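Local coordinates for uncharacterized SRPBCC domain-containing protein (Micromonospora chersina, PDB 6V04) that is of unknown function but belongs to the START/Bet v1-like proteins and is involved in dynemicin biosynthesis, possibly as a cyclase/aromatase, at residues F186-E191 against A263-A268; E192-F197 against E215-R220. All blocks are in the same frame, centred on the assembly; numbering follows the deposited sequence.

Contact 1 of 2, residues F186-E191 against A263-A268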
ATOM      1  N   PHE A 186     -18.122  -8.235  10.245  1.00 23.50           N
ATOM      2  CA  PHE A 186     -17.323  -7.259   9.515  1.00 23.87           C
ATOM      3  C   PHE A 186     -18.019  -7.023   8.183  1.00 23.65           C
ATOM      4  O   PHE A 186     -18.368  -7.986   7.496  1.00 23.91           O
ATOM      5  CB  PHE A 186     -15.902  -7.799   9.315  1.00 25.77           C
ATOM      6  CG  PHE A 186     -14.928  -6.813   8.744  1.00 22.38           C
ATOM      7  CD1 PHE A 186     -14.866  -6.582   7.378  1.00 22.50           C
ATOM      8  CD2 PHE A 186     -14.019  -6.158   9.573  1.00 22.42           C
ATOM      9  CE1 PHE A 186     -13.958  -5.709   6.838  1.00 24.67           C
ATOM     10  CE2 PHE A 186     -13.103  -5.272   9.038  1.00 24.85           C
ATOM     11  CZ  PHE A 186     -13.063  -5.054   7.674  1.00 24.74           C
ATOM     12  N   PHE A 187     -18.236  -5.759   7.822  1.00 24.12           N
ATOM     13  CA  PHE A 187     -19.040  -5.407   6.652  1.00 24.87           C
ATOM     14  C   PHE A 187     -18.206  -4.761   5.556  1.00 24.94           C
ATOM     15  O   PHE A 187     -17.378  -3.880   5.822  1.00 24.74           O
ATOM     16  CB  PHE A 187     -20.158  -4.451   7.036  1.00 25.96           C
ATOM     17  CG  PHE A 187     -21.123  -5.026   8.016  1.00 28.01           C
ATOM     18  CD1 PHE A 187     -22.066  -5.953   7.613  1.00 26.83           C
ATOM     19  CD2 PHE A 187     -21.083  -4.654   9.339  1.00 29.16           C
ATOM     20  CE1 PHE A 187     -22.969  -6.494   8.517  1.00 31.98           C
ATOM     21  CE2 PHE A 187     -21.972  -5.197  10.252  1.00 28.67           C
ATOM     22  CZ  PHE A 187     -22.924  -6.110   9.835  1.00 28.45           C
ATOM     23  N   VAL A 188     -18.444  -5.199   4.321  1.00 25.43           N
ATOM     24  CA  VAL A 188     -17.877  -4.607   3.116  1.00 25.94           C
ATOM     25  C   VAL A 188     -19.059  -4.082   2.317  1.00 27.32           C
ATOM     26  O   VAL A 188     -19.776  -4.856   1.664  1.00 27.99           O
ATOM     27  CB  VAL A 188     -17.053  -5.610   2.302  1.00 25.70           C
ATOM     28  CG1 VAL A 188     -16.538  -4.977   1.028  1.00 27.52           C
ATOM     29  CG2 VAL A 188     -15.881  -6.124   3.143  1.00 24.64           C
ATOM     30  N   VAL A 189     -19.269  -2.776   2.361  1.00 27.94           N
ATOM     31  CA  VAL A 189     -20.474  -2.151   1.827  1.00 29.41           C
ATOM     32  C   VAL A 189     -20.108  -1.488   0.501  1.00 33.42           C
ATOM     33  O   VAL A 189     -19.498  -0.415   0.469  1.00 35.79           O
ATOM     34  CB  VAL A 189     -21.076  -1.158   2.827  1.00 31.13           C
ATOM     35  CG1 VAL A 189     -22.362  -0.551   2.272  1.00 37.07           C
ATOM     36  CG2 VAL A 189     -21.327  -1.835   4.166  1.00 32.69           C
ATOM     37  N   ASP A 190     -20.486  -2.121  -0.602  1.00 31.51           N
ATOM     38  CA  ASP A 190     -20.231  -1.597  -1.937  1.00 32.96           C
ATOM     39  C   ASP A 190     -21.291  -2.189  -2.861  1.00 35.52           C
ATOM     40  O   ASP A 190     -22.335  -2.653  -2.396  1.00 36.92           O
ATOM     41  CB  ASP A 190     -18.781  -1.892  -2.363  1.00 32.28           C
ATOM     42  CG  ASP A 190     -18.457  -3.364  -2.373  1.00 40.28           C
ATOM     43  OD1 ASP A 190     -19.389  -4.190  -2.389  1.00 33.54           O
ATOM     44  OD2 ASP A 190     -17.254  -3.705  -2.360  1.00 34.13           O
ATOM     45  N   GLU A 191     -21.042  -2.180  -4.166  1.00 36.05           N
ATOM     46  CA  GLU A 191     -22.049  -2.657  -5.109  1.00 38.00           C
ATOM     47  C   GLU A 191     -21.926  -4.146  -5.423  1.00 41.87           C
ATOM     48  O   GLU A 191     -22.627  -4.634  -6.318  1.00 44.99           O
ATOM     49  CB  GLU A 191     -21.995  -1.833  -6.396  1.00 42.85           C
ATOM     50  CG  GLU A 191     -22.369  -0.373  -6.170  1.00 52.37           C
ATOM     51  CD  GLU A 191     -22.683   0.368  -7.457  1.00 69.96           C
ATOM     52  OE1 GLU A 191     -22.300  -0.123  -8.540  1.00 76.71           O
ATOM     53  OE2 GLU A 191     -23.319   1.440  -7.383  1.00 74.11           O
ATOM     54  N   ALA A 263      -9.536  -4.044   0.434  1.00 20.47           N
ATOM     55  CA  ALA A 263      -8.579  -2.932   0.440  1.00 20.26           C
ATOM     56  C   ALA A 263      -9.297  -1.588   0.442  1.00 22.16           C
ATOM     57  O   ALA A 263      -8.887  -0.649   1.142  1.00 22.33           O
ATOM     58  CB  ALA A 263      -7.639  -3.038  -0.761  1.00 22.12           C
ATOM     59  N   ALA A 264     -10.360  -1.465  -0.349  1.00 20.78           N
ATOM     60  CA  ALA A 264     -11.122  -0.225  -0.363  1.00 21.67           C
ATOM     61  C   ALA A 264     -11.787   0.007   0.984  1.00 23.53           C
ATOM     62  O   ALA A 264     -11.912   1.154   1.438  1.00 23.01           O
ATOM     63  CB  ALA A 264     -12.161  -0.281  -1.476  1.00 24.40           C
ATOM     64  N   THR A 265     -12.231  -1.071   1.631  1.00 21.74           N
ATOM     65  CA  THR A 265     -12.852  -0.948   2.946  1.00 21.74           C
ATOM     66  C   THR A 265     -11.845  -0.445   3.968  1.00 22.42           C
ATOM     67  O   THR A 265     -12.150   0.449   4.768  1.00 23.01           O
ATOM     68  CB  THR A 265     -13.433  -2.292   3.371  1.00 22.30           C
ATOM     69  OG1 THR A 265     -14.503  -2.623   2.481  1.00 27.03           O
ATOM     70  CG2 THR A 265     -13.996  -2.249   4.774  1.00 24.05           C
ATOM     71  N   TRP A 266     -10.632  -1.007   3.961  1.00 20.93           N
ATOM     72  CA  TRP A 266      -9.619  -0.559   4.908  1.00 19.54           C
ATOM     73  C   TRP A 266      -9.184   0.870   4.619  1.00 23.59           C
ATOM     74  O   TRP A 266      -8.927   1.636   5.554  1.00 22.74           O
ATOM     75  CB  TRP A 266      -8.421  -1.506   4.896  1.00 19.89           C
ATOM     76  CG  TRP A 266      -8.679  -2.735   5.705  1.00 20.47           C
ATOM     77  CD1 TRP A 266      -8.843  -4.016   5.244  1.00 21.69           C
ATOM     78  CD2 TRP A 266      -8.846  -2.803   7.133  1.00 21.02           C
ATOM     79  NE1 TRP A 266      -9.080  -4.862   6.292  1.00 22.37           N
ATOM     80  CE2 TRP A 266      -9.094  -4.144   7.461  1.00 20.97           C
ATOM     81  CE3 TRP A 266      -8.804  -1.851   8.159  1.00 22.53           C
ATOM     82  CZ2 TRP A 266      -9.305  -4.567   8.765  1.00 23.34           C
ATOM     83  CZ3 TRP A 266      -8.998  -2.272   9.462  1.00 23.52           C
ATOM     84  CH2 TRP A 266      -9.234  -3.614   9.760  1.00 25.05           C
ATOM     85  N   THR A 267      -9.121   1.258   3.343  1.00 21.09           N
ATOM     86  CA  THR A 267      -8.817   2.645   3.006  1.00 20.30           C
ATOM     87  C   THR A 267      -9.842   3.583   3.635  1.00 23.72           C
ATOM     88  O   THR A 267      -9.481   4.600   4.238  1.00 23.47           O
ATOM     89  CB  THR A 267      -8.774   2.813   1.488  1.00 21.37           C
ATOM     90  OG1 THR A 267      -7.748   1.970   0.940  1.00 23.06           O
ATOM     91  CG2 THR A 267      -8.500   4.245   1.101  1.00 25.07           C
ATOM     92  N   ALA A 268     -11.122   3.231   3.542  1.00 22.48           N
ATOM     93  CA  ALA A 268     -12.176   4.045   4.141  1.00 20.98           C
ATOM     94  C   ALA A 268     -12.065   4.066   5.662  1.00 24.23           C
ATOM     95  O   ALA A 268     -12.321   5.097   6.300  1.00 25.00           O
ATOM     96  CB  ALA A 268     -13.530   3.504   3.715  1.00 24.33           C
TER
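T265 on the helix meets F186 at the end of strand 183-187 and V188 in the loop that follows, and gives each of them a different branch. Its methyl CG2 meets the ring of F186 tip to tip, 4.0 Å from CE1, and lies 3.9 Å from the carbonyl O of F187. Its hydroxyl OG1 sits beside the isopropyl group of V188, 3.4 Å from CG1. That oxygen is no stranded polar atom, because T265 OG1 hydrogen-bonds to the carbonyl O of R261 one turn earlier; with chi1 at -66°, OG1 lies beside the backbone N and CG2 is left for the phenylalanine. F186 also reaches W266, the two side chains crossing at about a right angle. CZ of F186 hangs 3.7 Å above the indole plane, offset toward the rim, and the ring planes are inclined obliquely at 41°. The pairing exemplifies the helix-grip fold of Bet v1-like proteins, in which a long C-terminal helix, here 252-277, lies across a curved antiparallel sheet. Further out, W266 is held by H242, to whose ND1 the indole NE1 donates a hydrogen bond, while C225 and V227 of strand 223-230 pack against its side chain. Beyond the strand end, a salt bridge between D190 and R261 ties the loop to the same helix.

Contact 2 of 2, residues E192-F197 against E215-R220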
ATOM      1  N   GLU A 192     -21.100  -4.880  -4.685  1.00 41.37           N
ATOM      2  CA  GLU A 192     -20.868  -6.311  -4.875  1.00 41.35           C
ATOM      3  C   GLU A 192     -21.205  -7.076  -3.598  1.00 40.64           C
ATOM      4  O   GLU A 192     -21.635  -6.505  -2.591  1.00 47.70           O
ATOM      5  CB  GLU A 192     -19.414  -6.571  -5.282  1.00 43.27           C
ATOM      6  CG  GLU A 192     -19.014  -5.898  -6.589  1.00 63.36           C
ATOM      7  CD  GLU A 192     -17.509  -5.792  -6.759  1.00 74.59           C
ATOM      8  OE1 GLU A 192     -16.890  -4.940  -6.085  1.00 77.34           O
ATOM      9  OE2 GLU A 192     -16.944  -6.562  -7.564  1.00 74.76           O
ATOM     10  N   GLY A 193     -20.985  -8.390  -3.635  1.00 33.64           N
ATOM     11  CA  GLY A 193     -21.250  -9.239  -2.497  1.00 32.34           C
ATOM     12  C   GLY A 193     -20.148 -10.269  -2.349  1.00 47.04           C
ATOM     13  O   GLY A 193     -19.341 -10.472  -3.264  1.00 42.17           O
ATOM     14  N   PRO A 194     -20.072 -10.933  -1.189  1.00 51.03           N
ATOM     15  CA  PRO A 194     -20.922 -10.778  -0.002  1.00 53.38           C
ATOM     16  C   PRO A 194     -20.724  -9.419   0.680  1.00 35.38           C
ATOM     17  O   PRO A 194     -19.697  -8.796   0.446  1.00 34.93           O
ATOM     18  CB  PRO A 194     -20.456 -11.918   0.922  1.00 55.65           C
ATOM     19  CG  PRO A 194     -19.581 -12.811   0.077  1.00 52.32           C
ATOM     20  CD  PRO A 194     -19.019 -11.943  -0.989  1.00 51.16           C
ATOM     21  N   ARG A 195     -21.694  -8.984   1.487  1.00 36.92           N
ATOM     22  CA  ARG A 195     -21.568  -7.778   2.303  1.00 30.54           C
ATOM     23  C   ARG A 195     -21.228  -8.069   3.760  1.00 26.85           C
ATOM     24  O   ARG A 195     -20.449  -7.336   4.368  1.00 26.11           O
ATOM     25  CB  ARG A 195     -22.873  -6.988   2.228  1.00 41.51           C
ATOM     26  CG  ARG A 195     -22.919  -5.747   3.072  1.00 36.02           C
ATOM     27  CD  ARG A 195     -24.042  -4.821   2.607  1.00 34.15           C
ATOM     28  NE  ARG A 195     -23.790  -4.268   1.278  1.00 37.39           N
ATOM     29  CZ  ARG A 195     -24.507  -3.294   0.728  1.00 35.65           C
ATOM     30  NH1 ARG A 195     -25.525  -2.761   1.392  1.00 36.86           N
ATOM     31  NH2 ARG A 195     -24.216  -2.845  -0.478  1.00 36.60           N
ATOM     32  N   ARG A 196     -21.771  -9.143   4.327  1.00 28.05           N
ATOM     33  CA  ARG A 196     -21.628  -9.473   5.742  1.00 26.02           C
ATOM     34  C   ARG A 196     -20.675 -10.648   5.903  1.00 25.27           C
ATOM     35  O   ARG A 196     -20.897 -11.719   5.321  1.00 28.27           O
ATOM     36  CB  ARG A 196     -23.002  -9.817   6.324  1.00 27.62           C
ATOM     37  CG  ARG A 196     -23.015 -10.321   7.748  1.00 26.37           C
ATOM     38  CD  ARG A 196     -24.422 -10.774   8.157  1.00 27.36           C
ATOM     39  NE  ARG A 196     -25.405  -9.713   7.992  1.00 28.27           N
ATOM     40  CZ  ARG A 196     -25.792  -8.879   8.949  1.00 28.99           C
ATOM     41  NH1 ARG A 196     -25.267  -8.953  10.173  1.00 32.17           N
ATOM     42  NH2 ARG A 196     -26.701  -7.958   8.682  1.00 29.54           N
ATOM     43  N   PHE A 197     -19.620 -10.453   6.691  1.00 24.37           N
ATOM     44  CA  PHE A 197     -18.634 -11.485   6.959  1.00 23.77           C
ATOM     45  C   PHE A 197     -18.565 -11.777   8.451  1.00 25.38           C
ATOM     46  O   PHE A 197     -18.616 -10.858   9.278  1.00 25.90           O
ATOM     47  CB  PHE A 197     -17.251 -11.050   6.455  1.00 23.19           C
ATOM     48  CG  PHE A 197     -17.201 -10.844   4.977  1.00 23.68           C
ATOM     49  CD1 PHE A 197     -17.625  -9.651   4.414  1.00 24.16           C
ATOM     50  CD2 PHE A 197     -16.759 -11.852   4.142  1.00 23.90           C
ATOM     51  CE1 PHE A 197     -17.599  -9.463   3.045  1.00 24.90           C
ATOM     52  CE2 PHE A 197     -16.735 -11.674   2.774  1.00 24.66           C
ATOM     53  CZ  PHE A 197     -17.153 -10.475   2.221  1.00 25.18           C
ATOM     54  N   GLU A 215     -13.915 -14.635   8.360  1.00 23.30           N
ATOM     55  CA  GLU A 215     -14.249 -15.812   7.579  1.00 24.18           C
ATOM     56  C   GLU A 215     -14.753 -15.381   6.214  1.00 24.04           C
ATOM     57  O   GLU A 215     -15.463 -14.381   6.098  1.00 25.71           O
ATOM     58  CB  GLU A 215     -15.337 -16.630   8.267  1.00 28.29           C
ATOM     59  CG  GLU A 215     -14.996 -17.166   9.620  1.00 28.88           C
ATOM     60  CD  GLU A 215     -16.106 -18.040  10.185  1.00 37.49           C
ATOM     61  OE1 GLU A 215     -17.172 -18.155   9.535  1.00 38.55           O
ATOM     62  OE2 GLU A 215     -15.910 -18.603  11.278  1.00 43.30           O
ATOM     63  N   ILE A 216     -14.418 -16.165   5.197  1.00 23.86           N
ATOM     64  CA  ILE A 216     -14.832 -15.920   3.822  1.00 23.33           C
ATOM     65  C   ILE A 216     -15.714 -17.082   3.375  1.00 23.39           C
ATOM     66  O   ILE A 216     -15.263 -18.231   3.381  1.00 24.99           O
ATOM     67  CB  ILE A 216     -13.618 -15.776   2.890  1.00 23.40           C
ATOM     68  CG1 ILE A 216     -12.666 -14.679   3.411  1.00 23.95           C
ATOM     69  CG2 ILE A 216     -14.076 -15.507   1.468  1.00 27.18           C
ATOM     70  CD1 ILE A 216     -13.287 -13.283   3.473  1.00 23.12           C
ATOM     71  N   PRO A 217     -16.965 -16.844   2.981  1.00 26.80           N
ATOM     72  CA  PRO A 217     -17.815 -17.945   2.512  1.00 28.58           C
ATOM     73  C   PRO A 217     -17.149 -18.741   1.400  1.00 28.58           C
ATOM     74  O   PRO A 217     -16.668 -18.184   0.406  1.00 32.13           O
ATOM     75  CB  PRO A 217     -19.078 -17.229   2.024  1.00 30.40           C
ATOM     76  CG  PRO A 217     -19.103 -15.945   2.784  1.00 30.44           C
ATOM     77  CD  PRO A 217     -17.670 -15.552   2.921  1.00 28.07           C
ATOM     78  N   GLY A 218     -17.101 -20.057   1.588  1.00 30.39           N
ATOM     79  CA  GLY A 218     -16.564 -20.965   0.599  1.00 31.60           C
ATOM     80  C   GLY A 218     -15.096 -21.289   0.760  1.00 28.93           C
ATOM     81  O   GLY A 218     -14.607 -22.211   0.095  1.00 32.28           O
ATOM     82  N   ALA A 219     -14.383 -20.576   1.628  1.00 28.47           N
ATOM     83  CA  ALA A 219     -12.927 -20.610   1.657  1.00 28.80           C
ATOM     84  C   ALA A 219     -12.390 -21.724   2.546  1.00 32.04           C
ATOM     85  O   ALA A 219     -13.033 -22.140   3.512  1.00 35.31           O
ATOM     86  CB  ALA A 219     -12.394 -19.273   2.144  1.00 26.84           C
ATOM     87  N   ARG A 220     -11.172 -22.178   2.228  1.00 30.80           N
ATOM     88  CA  ARG A 220     -10.537 -23.264   2.965  1.00 31.37           C
ATOM     89  C   ARG A 220      -9.838 -22.801   4.234  1.00 34.52           C
ATOM     90  O   ARG A 220      -9.470 -23.648   5.057  1.00 37.17           O
ATOM     91  CB  ARG A 220      -9.527 -24.000   2.074  1.00 40.21           C
ATOM     92  CG  ARG A 220      -8.304 -23.168   1.682  1.00 46.73           C
ATOM     93  CD  ARG A 220      -7.172 -24.026   1.127  1.00 60.42           C
ATOM     94  NE  ARG A 220      -6.473 -24.767   2.175  1.00 68.62           N
ATOM     95  CZ  ARG A 220      -5.543 -24.245   2.970  1.00 79.09           C
ATOM     96  NH1 ARG A 220      -5.199 -22.968   2.852  1.00 76.37           N
ATOM     97  NH2 ARG A 220      -4.960 -24.998   3.895  1.00 79.08           N
TER
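The ring of F197 receives the carbonyl O of E215 at its edge, in plane, with CD2 of F197 3.4 Å from that oxygen. In this helix-grip domain the start of strand 196-205 packs against the loop between strands 209-214 and 223-230, and that loop makes a type II beta turn from I216 to A219. The turn is closed by a backbone bond from A219 N to I216 O. I216 and P217 approach the F197 ring obliquely: CD1 of I216 comes within 3.8 Å of CD2 of F197, and CD of P217 lies 4.0 Å from CE2 of F197. F262 of the C-terminal helix adds an edge-to-face ring contact. In I216, chi2 of -62° swings CD1 to the phenylalanine, and the side chain also touches L258 of the helix. An alanine in place of F197 would probably leave a gap beside I216 CD1 and P217 CD and deprive F262 of its aromatic partner. E215 turns its carboxylate to another task, a salt bridge from OE2 to R200. P194, which follows a cis peptide bond, and P217 pass one another running in opposite senses, P194 CG 4.2 Å from P217 CG.

How the contacts relate
From the N terminus, the chain builds a first sheet and helix 116-139, then a second sheet in which strand 183-187 leads into 186-191, passes through 192-197 and enters strand 196-205, its antiparallel neighbour. After strand 209-214, residues 215-220 return to close contact 2, a short loop spanning two strands. Contact 1 closes much later, when helix 252-277 brings back 263-268, so contact 2 is nested inside its loop. The two adjoin directly: F186 N lies 2.8 Å from F197 O in a probable hydrogen bond between the paired strands, and V188 CG2 packs 3.8 Å from F197 CE1. Both contacts use neighbouring strands of one sheet, 183-187 and 196-205, and contact 1 fastens it to the C-terminal helix.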